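Local coordinates for protein L-Ala-D/L-Glu epimerase, a muconate lactonizing enzyme (Klebsiella pneumoniae subsp. pneumoniae MGH 78578, PDB 3FCP) that belongs to the enolase superfamily, pairing an N-terminal domain of the muconate lactonizing type with a barrel domain that holds a magnesium ion, at residues E8-W13 with V36-T41; E66-A71 with N102-S107; I49-T54 with G306-V311; D336-V341 with V360-D365; T77-G82 with T92-G97. All coordinates share one frame; numbering follows the deposited sequence.

Overall arrangement
Interactions 1, 2 and 5 are formed by the N-terminal part of the chain; interaction 4 comes from the C-terminal part and packs on the N-terminal sheet; interaction 3 joins the two parts. The three-stranded antiparallel sheet is shared: interaction 1 pairs strands 7-17 and 33-42, and interaction 3 uses the neighbouring strand 47-53. Interactions 2 and 5 both use helix 65-80, their centres about 13 Å apart, and along the chain interaction 5 nests within interaction 2, which in turn nests within interaction 3. Interaction 4 touches interactions 1 and 3, so the late chain is packed back against the sheet. Interactions 4 and 5 mark the far ends, with centres about 27 Å apart.

Interaction 1 (E8-W13 with V36-T41); sequences EQIESW and VIVRLT
Glu11 and Arg39 meet through different first torsions: Glu11 CG stands anti to the carbonyl carbon (chi1 -60°), whereas Arg39 CG is anti to the backbone N (chi1 179°). The two chains leave the same face of the sheet and lie side by side, and the guanidinium grips the carboxylate side-on. Arg39 NE meets Glu11 OE1 at 2.7 Å from above the carboxylate plane, while Arg39 NH2 bonds to Glu11 OE2 at 2.9 Å on its syn side. This salt bridge uses a separate oxygen for each nitrogen and should limit rotation of both groups. Trp13 CH2 lies over one guanidinium face, 3.4 Å above the plane and toward the rim, with the indole and guanidinium planes 82° apart. On the opposite face of the sheet, which packs on helices 65-80 and 103-121, Ile10 CG2 touches Val38 CG2 at 4.0 Å and Ile10 CG1 touches Leu40 CG at 3.9 Å. At the other end Thr41 O accepts from both Glu8 N (2.8 Å) and Gln9 N (3.1 Å). Glu8 and Gln9 thus both face Thr41, a classic beta bulge, in the antiparallel three-stranded sheet of the enolase-superfamily N-terminal domain.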
# COMPACT_ATOMS: atom_id res chain seq x y z
N GLU A 8 -26.15 -26.85 37.71
CA GLU A 8 -27.48 -27.38 37.97
C GLU A 8 -28.57 -26.37 37.71
O GLU A 8 -29.64 -26.72 37.23
CB GLU A 8 -27.58 -27.90 39.40
CG GLU A 8 -27.00 -29.29 39.55
CD GLU A 8 -27.59 -30.05 40.73
OE1 GLU A 8 -27.49 -31.30 40.72
OE2 GLU A 8 -28.13 -29.41 41.67
N GLN A 9 -28.30 -25.11 38.02
CA GLN A 9 -29.30 -24.09 37.79
C GLN A 9 -28.68 -22.73 37.52
O GLN A 9 -27.57 -22.42 37.95
CB GLN A 9 -30.24 -23.99 39.00
CG GLN A 9 -31.44 -23.11 38.73
CD GLN A 9 -32.30 -23.63 37.59
OE1 GLN A 9 -33.11 -24.54 37.77
NE2 GLN A 9 -32.10 -23.07 36.39
N ILE A 10 -29.43 -21.92 36.78
CA ILE A 10 -29.03 -20.57 36.43
C ILE A 10 -30.27 -19.68 36.61
O ILE A 10 -31.32 -19.94 36.02
CB ILE A 10 -28.53 -20.47 34.96
CG1 ILE A 10 -27.21 -21.23 34.81
CG2 ILE A 10 -28.33 -19.01 34.57
CD1 ILE A 10 -26.66 -21.26 33.38
N GLU A 11 -30.14 -18.67 37.45
CA GLU A 11 -31.22 -17.73 37.72
C GLU A 11 -30.72 -16.36 37.28
O GLU A 11 -29.52 -16.12 37.24
CB GLU A 11 -31.52 -17.67 39.22
CG GLU A 11 -31.94 -18.97 39.88
CD GLU A 11 -31.80 -18.89 41.39
OE1 GLU A 11 -30.69 -19.13 41.90
OE2 GLU A 11 -32.81 -18.59 42.07
N SER A 12 -31.64 -15.45 36.96
CA SER A 12 -31.27 -14.10 36.59
C SER A 12 -32.43 -13.17 36.88
O SER A 12 -33.59 -13.57 36.84
CB SER A 12 -30.87 -14.02 35.10
OG SER A 12 -31.96 -14.23 34.24
N TRP A 13 -32.10 -11.93 37.21
CA TRP A 13 -33.10 -10.92 37.54
C TRP A 13 -32.69 -9.58 36.96
O TRP A 13 -31.50 -9.29 36.86
CB TRP A 13 -33.20 -10.73 39.05
CG TRP A 13 -33.40 -11.97 39.86
CD1 TRP A 13 -34.59 -12.47 40.30
CD2 TRP A 13 -32.37 -12.81 40.38
NE1 TRP A 13 -34.36 -13.58 41.08
CE2 TRP A 13 -33.01 -13.81 41.15
CE3 TRP A 13 -30.98 -12.83 40.29
CZ2 TRP A 13 -32.30 -14.82 41.82
CZ3 TRP A 13 -30.26 -13.82 40.95
CH2 TRP A 13 -30.93 -14.81 41.71
N VAL A 36 -28.50 -6.60 35.17
CA VAL A 36 -29.00 -7.96 34.98
C VAL A 36 -28.04 -8.81 35.82
O VAL A 36 -26.85 -8.93 35.49
CB VAL A 36 -28.96 -8.42 33.52
CG1 VAL A 36 -29.46 -9.86 33.44
CG2 VAL A 36 -29.85 -7.52 32.66
N ILE A 37 -28.57 -9.36 36.90
CA ILE A 37 -27.79 -10.16 37.83
C ILE A 37 -28.07 -11.64 37.61
O ILE A 37 -29.21 -12.04 37.34
CB ILE A 37 -28.14 -9.78 39.29
CG1 ILE A 37 -27.78 -8.31 39.55
CG2 ILE A 37 -27.41 -10.69 40.27
CD1 ILE A 37 -26.32 -7.99 39.39
N VAL A 38 -27.03 -12.44 37.72
CA VAL A 38 -27.17 -13.88 37.54
C VAL A 38 -26.58 -14.64 38.71
O VAL A 38 -25.60 -14.22 39.32
CB VAL A 38 -26.46 -14.34 36.23
CG1 VAL A 38 -25.03 -13.84 36.21
CG2 VAL A 38 -26.47 -15.86 36.14
N ARG A 39 -27.22 -15.76 39.04
CA ARG A 39 -26.73 -16.64 40.10
C ARG A 39 -26.72 -18.02 39.47
O ARG A 39 -27.74 -18.53 39.02
CB ARG A 39 -27.62 -16.63 41.33
CG ARG A 39 -27.11 -17.57 42.43
CD ARG A 39 -27.82 -17.35 43.75
NE ARG A 39 -29.26 -17.55 43.62
CZ ARG A 39 -30.14 -17.17 44.54
NH1 ARG A 39 -29.73 -16.56 45.65
NH2 ARG A 39 -31.44 -17.38 44.34
N LEU A 40 -25.54 -18.63 39.43
CA LEU A 40 -25.38 -19.95 38.86
C LEU A 40 -25.11 -20.94 39.98
O LEU A 40 -24.19 -20.73 40.78
CB LEU A 40 -24.24 -19.94 37.84
CG LEU A 40 -23.98 -21.21 37.02
CD1 LEU A 40 -23.27 -20.84 35.72
CD2 LEU A 40 -23.16 -22.20 37.83
N THR A 41 -25.91 -22.00 40.04
CA THR A 41 -25.74 -23.00 41.07
C THR A 41 -25.16 -24.28 40.50
O THR A 41 -25.64 -24.79 39.48
CB THR A 41 -27.10 -23.33 41.74
OG1 THR A 41 -27.63 -22.15 42.34
CG2 THR A 41 -26.91 -24.39 42.82

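Interaction 2 (E66-A71 with N102-S107); sequences EAISSA and NTFAKS
Ile68 and Ala105 mark the closest backbone approach of two helices, their CA atoms 5.2 Å apart. Helix segments 66-71 and 103-107 cross at -59°, with 8.7 Å between their axes, and no direct hydrogen bond joins them. Asn102, whose backbone has left-handed helical angles, occupies the N-cap position of the second helix without making a capping bond through its side chain. Ile68 does most of the reaching: its CG1 is anti to the carbonyl carbon and CD1 continues the chain extended (chi2 169°), which sets CD1 3.5 Å from Phe104 CB. The same methyl lies obliquely by the ring, 3.8 Å from Phe104 CD1. The other branch, Ile68 CG2, packs on the backbone of Ala105, 4.0 Å from Ala105 CA. This buried crossing belongs to the helical layer of the N-terminal domain, where small residues allow close approach: Ala71 CB and Ala105 CB touch at 3.8 Å. The Phe104 ring turns off toward Thr54, Met303 and Ala276, so this side chain stands at the interface with the barrel, about 10 Å from the bound magnesium ion. Farther along the contact, Ala71 CB lies 3.6 Å from Asn102 OD1. A water lies between Asn102 OD1 and Ala67 O, though it sits too close to OD1 for the bridge to be taken as certain. Asn102 ND2 donates to Lys100 O and to Val62 O of a second subunit, which also packs Ala67 against its own Ala67.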
# COMPACT_ATOMS: atom_id res chain seq x y z
N GLU A 66 -33.33 -6.10 28.88
CA GLU A 66 -34.32 -7.13 28.64
C GLU A 66 -33.85 -8.19 27.63
O GLU A 66 -34.17 -9.37 27.77
CB GLU A 66 -35.67 -6.53 28.22
CG GLU A 66 -35.61 -5.16 27.57
CD GLU A 66 -35.28 -4.04 28.55
OE1 GLU A 66 -34.14 -3.55 28.53
OE2 GLU A 66 -36.16 -3.65 29.35
N ALA A 67 -33.07 -7.78 26.63
CA ALA A 67 -32.57 -8.73 25.64
C ALA A 67 -31.48 -9.59 26.29
O ALA A 67 -31.33 -10.77 25.97
CB ALA A 67 -32.00 -8.00 24.43
N ILE A 68 -30.71 -8.97 27.18
CA ILE A 68 -29.65 -9.68 27.89
C ILE A 68 -30.30 -10.75 28.76
O ILE A 68 -29.86 -11.91 28.77
CB ILE A 68 -28.84 -8.69 28.75
CG1 ILE A 68 -27.98 -7.81 27.84
CG2 ILE A 68 -27.96 -9.45 29.75
CD1 ILE A 68 -27.34 -6.64 28.55
N SER A 69 -31.35 -10.37 29.47
CA SER A 69 -32.09 -11.30 30.33
C SER A 69 -32.66 -12.44 29.47
O SER A 69 -32.60 -13.61 29.85
CB SER A 69 -33.22 -10.54 31.03
OG SER A 69 -34.05 -11.42 31.77
N SER A 70 -33.20 -12.07 28.31
CA SER A 70 -33.76 -13.04 27.38
C SER A 70 -32.70 -14.05 26.92
O SER A 70 -32.96 -15.25 26.90
CB SER A 70 -34.33 -12.31 26.16
OG SER A 70 -34.66 -13.21 25.13
N ALA A 71 -31.52 -13.56 26.56
CA ALA A 71 -30.44 -14.44 26.11
C ALA A 71 -30.09 -15.45 27.20
O ALA A 71 -29.90 -16.63 26.92
CB ALA A 71 -29.21 -13.62 25.74
N ASN A 102 -24.03 -11.30 21.69
CA ASN A 102 -24.60 -11.35 23.04
C ASN A 102 -23.49 -11.46 24.08
O ASN A 102 -23.58 -12.26 25.02
CB ASN A 102 -25.56 -12.54 23.14
CG ASN A 102 -26.87 -12.28 22.41
OD1 ASN A 102 -27.82 -11.77 23.00
ND2 ASN A 102 -26.91 -12.63 21.13
N THR A 103 -22.45 -10.65 23.91
CA THR A 103 -21.30 -10.65 24.81
C THR A 103 -21.64 -10.17 26.23
O THR A 103 -20.98 -10.56 27.19
CB THR A 103 -20.16 -9.77 24.24
OG1 THR A 103 -20.64 -8.43 24.03
CG2 THR A 103 -19.66 -10.33 22.91
N PHE A 104 -22.66 -9.33 26.35
CA PHE A 104 -23.06 -8.83 27.66
C PHE A 104 -23.60 -10.01 28.48
O PHE A 104 -23.21 -10.20 29.63
CB PHE A 104 -24.13 -7.74 27.53
CG PHE A 104 -23.57 -6.36 27.22
CD1 PHE A 104 -23.80 -5.30 28.09
CD2 PHE A 104 -22.82 -6.14 26.07
CE1 PHE A 104 -23.29 -4.02 27.82
CE2 PHE A 104 -22.30 -4.87 25.78
CZ PHE A 104 -22.54 -3.80 26.66
N ALA A 105 -24.50 -10.79 27.88
CA ALA A 105 -25.07 -11.96 28.54
C ALA A 105 -23.95 -12.96 28.87
O ALA A 105 -23.89 -13.51 29.96
CB ALA A 105 -26.11 -12.61 27.65
N LYS A 106 -23.06 -13.21 27.90
CA LYS A 106 -21.96 -14.14 28.11
C LYS A 106 -21.04 -13.68 29.24
O LYS A 106 -20.55 -14.49 30.02
CB LYS A 106 -21.14 -14.29 26.83
CG LYS A 106 -21.88 -15.01 25.71
CD LYS A 106 -21.11 -14.97 24.40
CE LYS A 106 -21.84 -15.74 23.30
NZ LYS A 106 -21.20 -15.55 21.95
N SER A 107 -20.83 -12.37 29.35
CA SER A 107 -19.97 -11.83 30.39
C SER A 107 -20.53 -12.10 31.80
O SER A 107 -19.77 -12.40 32.72
CB SER A 107 -19.78 -10.33 30.20
OG SER A 107 -19.10 -9.77 31.31
O HOH W 1 -30.36 -11.72 23.13

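Interaction 3 (I49-T54 with G306-V311); sequences IGEATT and GTVGTV
Glu51 carries its carboxylate from strand 47-53 of the N-terminal domain to Gly306 and Gly309 at the start of helix 307-317, which follows the last parallel strand of the barrel domain. The strand and helix axes lie 96° apart, and the bonds of Glu51 to both glycines bridge the two domains of the enolase-superfamily fold. Glu51 CB starts close to the helix backbone, 3.5 Å from Gly309 N, where the glycine has no side chain to intervene. Beyond it CG is anti to the backbone N (chi1 179°) and the chain stays extended, passing CG by Gly309 and bringing CD about equally near to Gly306 N and Gly309 N. At the tip the two oxygens divide the amides. Glu51 OE2 receives Gly306 N at 2.7 Å on its syn lone pair and Thr53 OG1 at 2.7 Å on its anti lone pair. Glu51 OE1 accepts from Gly309 N at 2.7 Å, the donor standing 53° out of the carboxylate plane. A water donates to OE1 as well and accepts from Val308 N, so another amide of the first turn is linked indirectly. The amino end of the helix would be expected to stabilise negative charge on this buried group. Alongside, Val308 spreads its branches over the strand: Val308 CG1 lies 3.7 Å from Gly50 C, and Val308 CG2 touches Ile49 CD1 at 3.9 Å, the two side chains crossing at about a right angle.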
# COMPACT_ATOMS: atom_id res chain seq x y z
N ILE A 49 -21.93 -15.62 41.12
CA ILE A 49 -22.79 -14.55 40.64
C ILE A 49 -22.10 -13.71 39.58
O ILE A 49 -20.87 -13.68 39.48
CB ILE A 49 -23.26 -13.61 41.79
CG1 ILE A 49 -22.06 -13.03 42.53
CG2 ILE A 49 -24.19 -14.37 42.73
CD1 ILE A 49 -22.43 -12.01 43.60
N GLY A 50 -22.90 -13.04 38.77
CA GLY A 50 -22.36 -12.22 37.70
C GLY A 50 -23.28 -11.07 37.38
O GLY A 50 -24.43 -11.05 37.83
N GLU A 51 -22.79 -10.13 36.59
CA GLU A 51 -23.58 -8.96 36.22
C GLU A 51 -23.37 -8.50 34.78
O GLU A 51 -22.24 -8.44 34.30
CB GLU A 51 -23.23 -7.79 37.15
CG GLU A 51 -24.00 -6.52 36.83
CD GLU A 51 -23.55 -5.33 37.68
OE1 GLU A 51 -22.92 -5.54 38.73
OE2 GLU A 51 -23.84 -4.18 37.29
N ALA A 52 -24.46 -8.17 34.11
CA ALA A 52 -24.40 -7.65 32.74
C ALA A 52 -25.24 -6.38 32.80
O ALA A 52 -26.44 -6.43 33.03
CB ALA A 52 -25.00 -8.64 31.75
N THR A 53 -24.58 -5.24 32.61
CA THR A 53 -25.24 -3.95 32.66
C THR A 53 -24.86 -3.09 31.46
O THR A 53 -23.79 -3.23 30.89
CB THR A 53 -24.86 -3.20 33.96
OG1 THR A 53 -25.40 -3.90 35.09
CG2 THR A 53 -25.38 -1.78 33.94
N THR A 54 -25.77 -2.19 31.08
CA THR A 54 -25.49 -1.28 29.99
C THR A 54 -25.98 0.11 30.36
O THR A 54 -26.48 0.34 31.47
CB THR A 54 -26.14 -1.71 28.67
OG1 THR A 54 -25.64 -0.88 27.61
CG2 THR A 54 -27.66 -1.56 28.74
N GLY A 306 -22.61 -2.19 38.60
CA GLY A 306 -22.71 -2.03 40.03
C GLY A 306 -21.48 -2.73 40.61
O GLY A 306 -20.51 -2.95 39.89
N THR A 307 -21.52 -3.11 41.88
CA THR A 307 -20.39 -3.76 42.52
C THR A 307 -19.97 -5.11 41.93
O THR A 307 -18.78 -5.39 41.82
CB THR A 307 -20.64 -3.94 44.04
OG1 THR A 307 -20.80 -2.65 44.64
CG2 THR A 307 -19.47 -4.66 44.70
N VAL A 308 -20.93 -5.96 41.56
CA VAL A 308 -20.59 -7.27 41.01
C VAL A 308 -19.80 -7.17 39.70
O VAL A 308 -18.69 -7.69 39.60
CB VAL A 308 -21.85 -8.13 40.78
CG1 VAL A 308 -21.46 -9.45 40.11
CG2 VAL A 308 -22.55 -8.42 42.12
N GLY A 309 -20.38 -6.49 38.71
CA GLY A 309 -19.72 -6.33 37.43
C GLY A 309 -18.43 -5.54 37.52
O GLY A 309 -17.48 -5.77 36.77
N THR A 310 -18.40 -4.58 38.44
CA THR A 310 -17.22 -3.76 38.62
C THR A 310 -16.07 -4.57 39.19
O THR A 310 -14.96 -4.51 38.66
CB THR A 310 -17.52 -2.56 39.54
OG1 THR A 310 -18.39 -1.65 38.85
CG2 THR A 310 -16.24 -1.83 39.92
N VAL A 311 -16.32 -5.36 40.24
CA VAL A 311 -15.23 -6.14 40.82
C VAL A 311 -14.79 -7.24 39.84
O VAL A 311 -13.60 -7.57 39.76
CB VAL A 311 -15.62 -6.78 42.20
CG1 VAL A 311 -16.56 -7.96 42.00
CG2 VAL A 311 -14.36 -7.23 42.93
O HOH W 2 -23.81 -5.28 41.54

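Interaction 4 (D336-V341 with V360-D365); sequences DDIVSV and VELDED
Ile338 is the first residue of 336-341 to touch 360-365, and the aspartate before it holds its backbone N. Asp337 OD1 accepts from Ile338 N at 2.6 Å, while its other oxygen, OD2, takes the amide of Thr307 at the start of helix 307-317. The carbonyl of Ile338 then receives Asp363 N at 2.8 Å in a nearly straight bond (172°). Ile338 CG1 stands between the backbone N and the carbonyl carbon (chi1 45°) and carries CD1 to Leu362 CD1, 3.7 Å away, the two side chains crossing obliquely. Both also pack on Ile37, which ties this late part of the chain to strand 33-42 of the N-terminal sheet. Val339 stands across from Leu362 in a single beta bridge, its CA making a CH...O contact with Glu361 O at 3.2 Å. Val339 CG1 leans on Val360 CB, and the backbone carbonyl carbon of Val339 is faced by Asp363 CB. Next comes Ser340, whose N donates to Glu361 O at 2.9 Å and whose OG lies 3.6 Å from Glu361 CB. With Val341 the direct pairing gives way to water: one molecule accepts from Val341 N at 3.0 Å and from Glu361 N at 2.8 Å. The two short backbone runs, 125° apart in direction, are thus held as an isolated bridge that does not grow into a sheet. Asp363 serves two ends, its N bonded to Ile338 O and its OD1 capping helix 364-370 at Lys366 N, which suggests that the backbone pairing also helps fix where that helix starts.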
# COMPACT_ATOMS: atom_id res chain seq x y z
N ASP A 336 -27.69 2.64 46.29
CA ASP A 336 -27.76 1.31 46.89
C ASP A 336 -27.38 0.27 45.83
O ASP A 336 -27.45 0.55 44.63
CB ASP A 336 -29.18 1.03 47.40
CG ASP A 336 -29.20 0.07 48.59
OD1 ASP A 336 -30.31 -0.28 49.06
OD2 ASP A 336 -28.12 -0.33 49.06
N ASP A 337 -26.99 -0.92 46.27
CA ASP A 337 -26.60 -1.99 45.36
C ASP A 337 -27.21 -3.29 45.88
O ASP A 337 -27.90 -3.29 46.90
CB ASP A 337 -25.07 -2.12 45.33
CG ASP A 337 -24.54 -2.70 44.02
OD1 ASP A 337 -25.23 -3.55 43.40
OD2 ASP A 337 -23.43 -2.31 43.61
N ILE A 338 -26.96 -4.40 45.19
CA ILE A 338 -27.50 -5.68 45.63
C ILE A 338 -26.49 -6.60 46.31
O ILE A 338 -26.72 -7.80 46.44
CB ILE A 338 -28.19 -6.44 44.45
CG1 ILE A 338 -27.32 -6.38 43.19
CG2 ILE A 338 -29.56 -5.83 44.16
CD1 ILE A 338 -26.07 -7.23 43.25
N VAL A 339 -25.36 -6.03 46.75
CA VAL A 339 -24.35 -6.82 47.46
C VAL A 339 -24.43 -6.54 48.96
O VAL A 339 -24.93 -5.50 49.38
CB VAL A 339 -22.89 -6.50 46.97
CG1 VAL A 339 -22.73 -6.90 45.51
CG2 VAL A 339 -22.58 -5.01 47.16
N SER A 340 -23.93 -7.47 49.76
CA SER A 340 -23.96 -7.29 51.21
C SER A 340 -22.92 -6.26 51.65
O SER A 340 -23.20 -5.43 52.52
CB SER A 340 -23.70 -8.62 51.91
OG SER A 340 -22.43 -9.14 51.57
N VAL A 341 -21.74 -6.30 51.03
CA VAL A 341 -20.66 -5.37 51.36
C VAL A 341 -20.03 -4.75 50.10
O VAL A 341 -19.52 -5.47 49.23
CB VAL A 341 -19.55 -6.08 52.17
CG1 VAL A 341 -18.43 -5.10 52.49
CG2 VAL A 341 -20.14 -6.66 53.44
N VAL A 360 -17.36 -10.71 46.66
CA VAL A 360 -18.58 -10.00 47.03
C VAL A 360 -19.71 -11.01 47.12
O VAL A 360 -19.71 -12.02 46.41
CB VAL A 360 -18.95 -8.89 46.02
CG1 VAL A 360 -17.88 -7.80 46.03
CG2 VAL A 360 -19.12 -9.47 44.63
N GLU A 361 -20.67 -10.74 47.99
CA GLU A 361 -21.79 -11.64 48.21
C GLU A 361 -23.12 -10.96 47.91
O GLU A 361 -23.28 -9.76 48.14
CB GLU A 361 -21.78 -12.12 49.67
CG GLU A 361 -22.30 -13.52 49.90
CD GLU A 361 -21.34 -14.59 49.39
OE1 GLU A 361 -21.16 -14.70 48.16
OE2 GLU A 361 -20.76 -15.32 50.22
N LEU A 362 -24.07 -11.73 47.42
CA LEU A 362 -25.40 -11.22 47.10
C LEU A 362 -26.23 -10.99 48.36
O LEU A 362 -26.26 -11.82 49.26
CB LEU A 362 -26.11 -12.22 46.19
CG LEU A 362 -27.21 -11.72 45.25
CD1 LEU A 362 -26.62 -10.69 44.30
CD2 LEU A 362 -27.78 -12.91 44.48
N ASP A 363 -26.90 -9.83 48.42
CA ASP A 363 -27.77 -9.50 49.55
C ASP A 363 -29.17 -9.81 49.03
O ASP A 363 -29.79 -8.98 48.37
CB ASP A 363 -27.66 -8.00 49.88
CG ASP A 363 -28.51 -7.61 51.09
OD1 ASP A 363 -29.62 -8.17 51.26
OD2 ASP A 363 -28.08 -6.72 51.85
N GLU A 364 -29.66 -11.01 49.33
CA GLU A 364 -30.97 -11.43 48.86
C GLU A 364 -32.11 -10.47 49.17
O GLU A 364 -32.99 -10.27 48.33
CB GLU A 364 -31.31 -12.83 49.38
CG GLU A 364 -30.64 -13.94 48.58
CD GLU A 364 -31.25 -15.30 48.85
OE1 GLU A 364 -31.07 -15.81 49.97
OE2 GLU A 364 -31.91 -15.85 47.94
N ASP A 365 -32.11 -9.89 50.36
CA ASP A 365 -33.18 -8.96 50.71
C ASP A 365 -33.20 -7.80 49.73
O ASP A 365 -34.25 -7.40 49.24
CB ASP A 365 -33.01 -8.46 52.14
CG ASP A 365 -33.28 -9.54 53.17
OD1 ASP A 365 -34.21 -10.34 52.95
OD2 ASP A 365 -32.58 -9.58 54.21
O HOH W 3 -20.45 -8.28 49.23

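Interaction 5 (T77-G82 with T92-G97); sequences TPLLKG and TARMNG
Arg94 is the first residue of 92-97 to meet 77-82, and it does so chiefly through Leu79. Its CG is anti to the backbone N (chi1 -178°) and the chain continues extended to NE, sliding past the Leu79 side chain in the opposite direction. Leu79 CD1 packs on the aliphatic part, 3.4 Å from Arg94 CG, while Leu79 CD2 lies over one face of the guanidinium, 3.7 Å from Arg94 CZ. The head of the arginine turns to the backbone of the same leucine: Arg94 NE donates to Leu79 O at 2.8 Å, with the acceptor in the guanidinium plane, and Arg94 NH2 adds a weak bond to that oxygen at 3.3 Å. Arg94 NH2 also gives a bond to a water, which donates in turn to Pro78 O at 2.8 Å. These carbonyls belong to the last turn of helix 65-80, which is kinked at Pro78 and gives way to non-helical angles at Lys81. The guanidinium thus bonds Leu79 O directly and reaches Pro78 O through the water, at the C-terminal end of the helix, where its positive charge would be expected to suit the partial negative charge. Met95, the next residue, is buried; its CG, anti to the carbonyl carbon, meets Leu80 CD2 at 3.9 Å, and the two side chains cross at about a right angle. Beyond this pair, Leu80 rests on Ile10 of strand 7-17 and, like Met95, on Ile109 of helix 103-121. Within the helical part of the enolase-superfamily N-terminal domain, helix 88-98 is further joined to helix 103-121 by Asn96 OD1, which is hydrogen-bonded to Lys106 NZ.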
# COMPACT_ATOMS: atom_id res chain seq x y z
N THR A 77 -29.15 -20.64 29.46
CA THR A 77 -29.52 -21.56 30.52
C THR A 77 -29.70 -23.00 30.04
O THR A 77 -29.07 -23.92 30.58
CB THR A 77 -30.79 -21.07 31.24
OG1 THR A 77 -30.50 -19.82 31.89
CG2 THR A 77 -31.25 -22.08 32.29
N PRO A 78 -30.54 -23.23 29.02
CA PRO A 78 -30.68 -24.63 28.59
C PRO A 78 -29.41 -25.18 27.93
O PRO A 78 -29.20 -26.39 27.89
CB PRO A 78 -31.88 -24.58 27.64
CG PRO A 78 -31.86 -23.17 27.11
CD PRO A 78 -31.53 -22.37 28.35
N LEU A 79 -28.56 -24.30 27.43
CA LEU A 79 -27.33 -24.73 26.78
C LEU A 79 -26.27 -25.20 27.79
O LEU A 79 -25.54 -26.16 27.54
CB LEU A 79 -26.77 -23.58 25.92
CG LEU A 79 -25.48 -23.71 25.10
CD1 LEU A 79 -24.29 -23.71 26.03
CD2 LEU A 79 -25.51 -24.97 24.24
N LEU A 80 -26.22 -24.53 28.94
CA LEU A 80 -25.23 -24.83 29.96
C LEU A 80 -25.62 -25.79 31.08
O LEU A 80 -24.75 -26.41 31.70
CB LEU A 80 -24.72 -23.52 30.57
CG LEU A 80 -24.05 -22.57 29.56
CD1 LEU A 80 -23.70 -21.25 30.24
CD2 LEU A 80 -22.81 -23.24 28.98
N LYS A 81 -26.91 -25.92 31.37
CA LYS A 81 -27.31 -26.83 32.44
C LYS A 81 -26.93 -28.28 32.13
O LYS A 81 -27.25 -28.81 31.07
CB LYS A 81 -28.82 -26.70 32.69
CG LYS A 81 -29.17 -25.40 33.42
CD LYS A 81 -30.66 -25.10 33.42
CE LYS A 81 -31.47 -26.12 34.18
NZ LYS A 81 -32.92 -25.78 34.11
N GLY A 82 -26.21 -28.90 33.06
CA GLY A 82 -25.77 -30.27 32.86
C GLY A 82 -24.31 -30.36 32.44
O GLY A 82 -23.71 -31.43 32.50
N THR A 92 -16.86 -22.02 27.20
CA THR A 92 -16.74 -20.87 26.31
C THR A 92 -16.91 -21.31 24.85
O THR A 92 -17.61 -20.65 24.06
CB THR A 92 -15.39 -20.17 26.50
OG1 THR A 92 -15.30 -19.68 27.85
CG2 THR A 92 -15.23 -19.00 25.53
N ALA A 93 -16.28 -22.42 24.48
CA ALA A 93 -16.38 -22.94 23.12
C ALA A 93 -17.83 -23.32 22.81
O ALA A 93 -18.30 -23.14 21.69
CB ALA A 93 -15.46 -24.15 22.94
N ARG A 94 -18.51 -23.87 23.81
CA ARG A 94 -19.90 -24.28 23.65
C ARG A 94 -20.79 -23.05 23.48
O ARG A 94 -21.66 -23.00 22.62
CB ARG A 94 -20.35 -25.09 24.86
CG ARG A 94 -21.78 -25.63 24.78
CD ARG A 94 -22.10 -26.51 25.99
NE ARG A 94 -23.45 -27.05 25.96
CZ ARG A 94 -23.83 -28.10 25.24
NH1 ARG A 94 -22.96 -28.75 24.48
NH2 ARG A 94 -25.10 -28.52 25.27
N MET A 95 -20.54 -22.04 24.32
CA MET A 95 -21.30 -20.80 24.29
C MET A 95 -21.13 -20.05 22.96
O MET A 95 -22.10 -19.61 22.35
CB MET A 95 -20.86 -19.89 25.46
CG MET A 95 -21.09 -20.48 26.86
SD MET A 95 -20.37 -19.47 28.19
CE MET A 95 -21.44 -18.16 28.08
N ASN A 96 -19.89 -19.90 22.52
CA ASN A 96 -19.64 -19.18 21.28
C ASN A 96 -20.07 -19.97 20.06
O ASN A 96 -20.48 -19.39 19.06
CB ASN A 96 -18.16 -18.79 21.18
CG ASN A 96 -17.78 -17.75 22.22
OD1 ASN A 96 -18.60 -16.93 22.62
ND2 ASN A 96 -16.53 -17.78 22.67
N GLY A 97 -20.00 -21.29 20.15
CA GLY A 97 -20.40 -22.12 19.04
C GLY A 97 -21.90 -22.08 18.81
O GLY A 97 -22.36 -22.19 17.67
O HOH W 4 -27.70 -28.47 26.76